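Local coordinates for protein MmeI (Methylophilus methylotrophus, PDB 5HR4) that binds DNA as a Type IIL restriction-modification enzyme and probably methylates the 6-amino group of adenine, using S-adenosyl-L-methionine as methyl donor, at residues Tyr181-Phe195 / Ile257-Phe271. Sequence-based numbering, arbitrary orientation.
Sequences YEGHALELYLVRLLF and INGKLFEEPLPPAQF
Segment 257-271 runs antiparallel to helix 183-200, A185 facing L266 with CA atoms 6.2 Å apart, and its short weakly bonded helix 259-262 packs at the far end; the long helix belongs to the MmeI helicase-spacer region. L261 is a knob in a hole of L188, V191, R192 and F195: its CD1 lies 3.7 Å from V191 CG1, while CD2 meets the F195 ring. F262 turns an edge to the face of F195, planes at 74°. R192, extended from CG to NE, ties the short helix to the loop after it: NE donates to L261 O at 2.9 Å, nearly along the C=O axis though the N-H is bent (140°), and NH2 to E264 O at 2.7 Å. L266 CD1 and F262 CD1 lie over opposite faces of the guanidinium, and F233 adds a cation-pi contact. A leucine at R192 would probably leave the carbonyls of L261 and E264 without these donors and the short helix and loop less firmly tied. H184 NE2 bonds E264 OE1 on its syn lone pair, with E416 gripping ND1. A269 CB makes a CH-pi contact over one face of the Y181 ring, whose OH donates to P267 O at 2.6 Å.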
loop_
_atom_site.group_PDB
_atom_site.type_symbol
_atom_site.label_atom_id
_atom_site.label_comp_id
_atom_site.label_asym_id
_atom_site.label_seq_id
_atom_site.Cartn_x
_atom_site.Cartn_y
_atom_site.Cartn_z
ATOM N N TYR A 181 -19.725 10.061 24.601
ATOM C CA TYR A 181 -20.666 9.729 23.533
ATOM C C TYR A 181 -19.892 8.928 22.500
ATOM O O TYR A 181 -19.339 9.460 21.536
ATOM C CB TYR A 181 -21.296 10.972 22.944
ATOM C CG TYR A 181 -22.578 10.652 22.218
ATOM C CD1 TYR A 181 -23.790 10.683 22.891
ATOM C CD2 TYR A 181 -22.575 10.311 20.865
ATOM C CE1 TYR A 181 -24.960 10.384 22.257
ATOM C CE2 TYR A 181 -23.750 10.009 20.212
ATOM C CZ TYR A 181 -24.945 10.048 20.917
ATOM O OH TYR A 181 -26.138 9.758 20.296
ATOM N N GLU A 182 -19.862 7.626 22.716
ATOM C CA GLU A 182 -18.897 6.714 22.135
ATOM C C GLU A 182 -19.632 5.701 21.280
ATOM O O GLU A 182 -20.847 5.561 21.360
ATOM C CB GLU A 182 -18.111 5.994 23.249
ATOM N N GLY A 183 -18.879 4.963 20.480
ATOM C CA GLY A 183 -19.469 3.795 19.865
ATOM C C GLY A 183 -20.447 4.100 18.733
ATOM O O GLY A 183 -20.372 5.125 18.035
ATOM N N HIS A 184 -21.383 3.163 18.565
ATOM C CA HIS A 184 -22.332 3.177 17.459
ATOM C C HIS A 184 -23.119 4.479 17.404
ATOM O O HIS A 184 -23.296 5.059 16.326
ATOM C CB HIS A 184 -23.281 1.982 17.587
ATOM C CG HIS A 184 -24.319 1.925 16.515
ATOM N ND1 HIS A 184 -24.008 1.684 15.195
ATOM C CD2 HIS A 184 -25.664 2.091 16.564
ATOM C CE1 HIS A 184 -25.119 1.690 14.477
ATOM N NE2 HIS A 184 -26.138 1.938 15.283
ATOM N N ALA A 185 -23.632 4.950 18.542
ATOM C CA ALA A 185 -24.329 6.235 18.508
ATOM C C ALA A 185 -23.423 7.314 17.933
ATOM O O ALA A 185 -23.822 8.057 17.029
ATOM C CB ALA A 185 -24.824 6.636 19.895
ATOM N N LEU A 186 -22.175 7.379 18.405
ATOM C CA LEU A 186 -21.272 8.426 17.939
ATOM C C LEU A 186 -21.124 8.398 16.413
ATOM O O LEU A 186 -21.368 9.403 15.740
ATOM C CB LEU A 186 -19.916 8.288 18.632
ATOM C CG LEU A 186 -18.863 9.288 18.167
ATOM C CD1 LEU A 186 -19.249 10.708 18.554
ATOM C CD2 LEU A 186 -17.508 8.917 18.717
ATOM N N GLU A 187 -20.772 7.231 15.856
ATOM C CA GLU A 187 -20.539 7.109 14.424
ATOM C C GLU A 187 -21.754 7.542 13.618
ATOM O O GLU A 187 -21.619 8.242 12.603
ATOM C CB GLU A 187 -20.172 5.670 14.063
ATOM C CG GLU A 187 -19.267 4.935 15.039
ATOM C CD GLU A 187 -17.939 5.638 15.318
ATOM O OE1 GLU A 187 -17.191 5.170 16.219
ATOM O OE2 GLU A 187 -17.646 6.660 14.654
ATOM N N LEU A 188 -22.952 7.120 14.033
ATOM C CA LEU A 188 -24.143 7.464 13.267
ATOM C C LEU A 188 -24.626 8.876 13.571
ATOM O O LEU A 188 -25.184 9.537 12.684
ATOM C CB LEU A 188 -25.238 6.438 13.530
ATOM C CG LEU A 188 -26.688 6.577 13.043
ATOM C CD1 LEU A 188 -26.799 6.932 11.576
ATOM C CD2 LEU A 188 -27.368 5.265 13.295
ATOM N N TYR A 189 -24.423 9.365 14.797
ATOM C CA TYR A 189 -24.709 10.770 15.075
ATOM C C TYR A 189 -23.971 11.663 14.092
ATOM O O TYR A 189 -24.558 12.564 13.482
ATOM C CB TYR A 189 -24.305 11.113 16.506
ATOM C CG TYR A 189 -24.987 12.326 17.108
ATOM C CD1 TYR A 189 -24.478 13.600 16.911
ATOM C CD2 TYR A 189 -26.117 12.187 17.910
ATOM C CE1 TYR A 189 -25.085 14.713 17.467
ATOM C CE2 TYR A 189 -26.733 13.289 18.465
ATOM C CZ TYR A 189 -26.220 14.556 18.241
ATOM O OH TYR A 189 -26.832 15.668 18.809
ATOM N N LEU A 190 -22.684 11.387 13.883
ATOM C CA LEU A 190 -21.841 12.305 13.128
ATOM C C LEU A 190 -22.164 12.234 11.642
ATOM O O LEU A 190 -22.361 13.258 10.974
ATOM C CB LEU A 190 -20.375 11.975 13.388
ATOM C CG LEU A 190 -19.408 13.116 13.075
ATOM C CD1 LEU A 190 -19.301 14.101 14.253
ATOM C CD2 LEU A 190 -18.053 12.563 12.675
ATOM N N VAL A 191 -22.252 11.018 11.114
ATOM C CA VAL A 191 -22.664 10.823 9.733
ATOM C C VAL A 191 -24.056 11.418 9.471
ATOM O O VAL A 191 -24.325 11.924 8.378
ATOM C CB VAL A 191 -22.574 9.317 9.426
ATOM C CG1 VAL A 191 -23.939 8.718 9.093
ATOM C CG2 VAL A 191 -21.507 9.031 8.359
ATOM N N ARG A 192 -24.950 11.409 10.460
ATOM C CA ARG A 192 -26.196 12.157 10.306
ATOM C C ARG A 192 -25.936 13.658 10.168
ATOM O O ARG A 192 -26.451 14.299 9.243
ATOM C CB ARG A 192 -27.136 11.877 11.472
ATOM C CG ARG A 192 -27.854 10.536 11.371
ATOM C CD ARG A 192 -28.437 10.147 12.721
ATOM N NE ARG A 192 -29.281 8.964 12.628
ATOM C CZ ARG A 192 -30.276 8.696 13.467
ATOM N NH1 ARG A 192 -30.549 9.539 14.456
ATOM N NH2 ARG A 192 -31.011 7.602 13.303
ATOM N N LEU A 193 -25.151 14.242 11.084
ATOM C CA LEU A 193 -24.782 15.651 10.949
ATOM C C LEU A 193 -24.188 15.945 9.582
ATOM O O LEU A 193 -24.440 17.003 8.990
ATOM C CB LEU A 193 -23.780 16.040 12.027
ATOM C CG LEU A 193 -24.357 15.885 13.420
ATOM C CD1 LEU A 193 -23.201 15.926 14.403
ATOM C CD2 LEU A 193 -25.327 17.003 13.676
ATOM N N LEU A 194 -23.367 15.030 9.076
ATOM C CA LEU A 194 -22.754 15.247 7.779
ATOM C C LEU A 194 -23.819 15.405 6.709
ATOM O O LEU A 194 -23.735 16.296 5.854
ATOM C CB LEU A 194 -21.837 14.080 7.453
ATOM C CG LEU A 194 -21.098 14.211 6.138
ATOM C CD1 LEU A 194 -20.225 15.455 6.163
ATOM C CD2 LEU A 194 -20.283 12.950 5.932
ATOM N N PHE A 195 -24.838 14.554 6.752
ATOM C CA PHE A 195 -25.925 14.677 5.790
ATOM C C PHE A 195 -26.631 16.012 5.952
ATOM O O PHE A 195 -26.979 16.662 4.965
ATOM C CB PHE A 195 -26.902 13.518 5.951
ATOM C CG PHE A 195 -28.141 13.655 5.122
ATOM C CD1 PHE A 195 -29.214 14.400 5.573
ATOM C CD2 PHE A 195 -28.237 13.023 3.899
ATOM C CE1 PHE A 195 -30.343 14.532 4.824
ATOM C CE2 PHE A 195 -29.375 13.143 3.137
ATOM C CZ PHE A 195 -30.435 13.899 3.599
ATOM N N ILE A 257 -36.930 12.308 5.402
ATOM C CA ILE A 257 -35.755 11.727 4.750
ATOM C C ILE A 257 -35.748 10.191 4.836
ATOM O O ILE A 257 -35.529 9.505 3.832
ATOM C CB ILE A 257 -34.454 12.324 5.330
ATOM C CG1 ILE A 257 -34.478 13.845 5.213
ATOM C CG2 ILE A 257 -33.244 11.787 4.598
ATOM C CD1 ILE A 257 -34.141 14.312 3.803
ATOM N N ASN A 258 -35.911 9.644 6.039
ATOM C CA ASN A 258 -36.111 8.202 6.311
ATOM C C ASN A 258 -34.862 7.431 5.914
ATOM O O ASN A 258 -33.737 7.870 6.199
ATOM C CB ASN A 258 -37.321 7.694 5.635
ATOM C CG ASN A 258 -37.682 6.273 6.055
ATOM O OD1 ASN A 258 -38.466 5.616 5.358
ATOM N ND2 ASN A 258 -37.128 5.790 7.206
ATOM N N GLY A 259 -35.020 6.267 5.279
ATOM C CA GLY A 259 -33.842 5.490 4.951
ATOM C C GLY A 259 -33.180 4.906 6.185
ATOM O O GLY A 259 -33.383 5.427 7.284
ATOM N N LYS A 260 -32.381 3.839 6.026
ATOM C CA LYS A 260 -31.569 3.288 7.118
ATOM C C LYS A 260 -30.807 4.355 7.907
ATOM O O LYS A 260 -30.353 4.092 9.024
ATOM C CB LYS A 260 -30.579 2.267 6.539
ATOM C CG LYS A 260 -29.945 1.315 7.553
ATOM C CD LYS A 260 -28.810 0.534 6.896
ATOM C CE LYS A 260 -27.917 -0.124 7.938
ATOM N NZ LYS A 260 -26.709 -0.762 7.338
ATOM N N LEU A 261 -30.664 5.553 7.358
ATOM C CA LEU A 261 -29.872 6.592 7.998
ATOM C C LEU A 261 -30.592 7.224 9.168
ATOM O O LEU A 261 -29.928 7.678 10.098
ATOM C CB LEU A 261 -29.485 7.671 6.977
ATOM C CG LEU A 261 -28.820 8.986 7.423
ATOM C CD1 LEU A 261 -27.511 8.739 8.150
ATOM C CD2 LEU A 261 -28.592 9.911 6.236
ATOM N N PHE A 262 -31.926 7.264 9.176
ATOM C CA PHE A 262 -32.622 7.999 10.232
ATOM C C PHE A 262 -33.567 7.135 11.069
ATOM O O PHE A 262 -34.312 7.671 11.917
ATOM C CB PHE A 262 -33.361 9.200 9.626
ATOM C CG PHE A 262 -32.447 10.346 9.324
ATOM C CD1 PHE A 262 -32.024 11.189 10.340
ATOM C CD2 PHE A 262 -31.951 10.545 8.039
ATOM C CE1 PHE A 262 -31.138 12.242 10.079
ATOM C CE2 PHE A 262 -31.064 11.590 7.773
ATOM C CZ PHE A 262 -30.654 12.440 8.799
ATOM N N GLU A 263 -33.523 5.810 10.891
ATOM C CA GLU A 263 -34.542 4.960 11.482
ATOM C C GLU A 263 -34.299 4.713 12.959
ATOM O O GLU A 263 -35.260 4.529 13.713
ATOM C CB GLU A 263 -34.617 3.639 10.725
ATOM C CG GLU A 263 -33.502 2.668 10.979
ATOM C CD GLU A 263 -33.731 1.382 10.198
ATOM O OE1 GLU A 263 -34.829 1.264 9.602
ATOM O OE2 GLU A 263 -32.833 0.502 10.167
ATOM N N GLU A 264 -33.028 4.726 13.403
ATOM C CA GLU A 264 -32.753 4.317 14.769
ATOM C C GLU A 264 -32.799 5.511 15.709
ATOM O O GLU A 264 -32.107 6.502 15.476
ATOM C CB GLU A 264 -31.398 3.649 14.876
ATOM C CG GLU A 264 -31.087 3.206 16.280
ATOM C CD GLU A 264 -29.691 2.637 16.426
ATOM O OE1 GLU A 264 -28.930 2.695 15.435
ATOM O OE2 GLU A 264 -29.356 2.133 17.531
ATOM N N PRO A 265 -33.584 5.455 16.782
ATOM C CA PRO A 265 -33.483 6.496 17.808
ATOM C C PRO A 265 -32.128 6.408 18.505
ATOM O O PRO A 265 -31.573 5.322 18.692
ATOM C CB PRO A 265 -34.643 6.164 18.758
ATOM C CG PRO A 265 -34.727 4.675 18.683
ATOM C CD PRO A 265 -34.465 4.350 17.215
ATOM N N LEU A 266 -31.594 7.565 18.877
ATOM C CA LEU A 266 -30.257 7.639 19.431
ATOM C C LEU A 266 -30.319 8.367 20.759
ATOM O O LEU A 266 -31.100 9.321 20.901
ATOM C CB LEU A 266 -29.291 8.395 18.502
ATOM C CG LEU A 266 -28.690 7.637 17.332
ATOM C CD1 LEU A 266 -27.807 8.572 16.509
ATOM C CD2 LEU A 266 -27.906 6.413 17.809
ATOM N N PRO A 267 -29.505 7.964 21.733
ATOM C CA PRO A 267 -29.403 8.734 22.966
ATOM C C PRO A 267 -29.032 10.166 22.644
ATOM O O PRO A 267 -28.286 10.412 21.682
ATOM C CB PRO A 267 -28.281 8.025 23.742
ATOM C CG PRO A 267 -27.532 7.245 22.728
ATOM C CD PRO A 267 -28.525 6.866 21.677
ATOM N N PRO A 268 -29.567 11.134 23.384
ATOM C CA PRO A 268 -29.167 12.531 23.170
ATOM C C PRO A 268 -27.770 12.791 23.712
ATOM O O PRO A 268 -27.348 12.213 24.718
ATOM C CB PRO A 268 -30.221 13.326 23.942
ATOM C CG PRO A 268 -30.631 12.378 25.065
ATOM C CD PRO A 268 -30.481 10.971 24.533
ATOM N N ALA A 269 -27.043 13.662 23.020
ATOM C CA ALA A 269 -25.672 14.007 23.367
ATOM C C ALA A 269 -25.688 15.232 24.281
ATOM O O ALA A 269 -26.712 15.551 24.896
ATOM C CB ALA A 269 -24.850 14.262 22.094
ATOM N N GLN A 270 -24.553 15.930 24.374
ATOM C CA GLN A 270 -24.470 17.167 25.139
ATOM C C GLN A 270 -23.372 18.033 24.547
ATOM O O GLN A 270 -22.282 17.538 24.245
ATOM C CB GLN A 270 -24.206 16.906 26.627
ATOM C CG GLN A 270 -24.196 18.175 27.473
ATOM C CD GLN A 270 -25.542 18.896 27.510
ATOM O OE1 GLN A 270 -26.367 18.772 26.606
ATOM N NE2 GLN A 270 -25.770 19.652 28.573
ATOM N N PHE A 271 -23.672 19.314 24.367
ATOM C CA PHE A 271 -22.774 20.257 23.725
ATOM C C PHE A 271 -22.415 21.366 24.712
ATOM O O PHE A 271 -23.078 21.560 25.733
ATOM C CB PHE A 271 -23.410 20.863 22.449
ATOM C CG PHE A 271 -23.489 19.916 21.271
ATOM C CD1 PHE A 271 -24.544 19.029 21.139
ATOM C CD2 PHE A 271 -22.537 19.956 20.261
ATOM C CE1 PHE A 271 -24.626 18.169 20.040
ATOM C CE2 PHE A 271 -22.615 19.095 19.155
ATOM C CZ PHE A 271 -23.658 18.200 19.055
#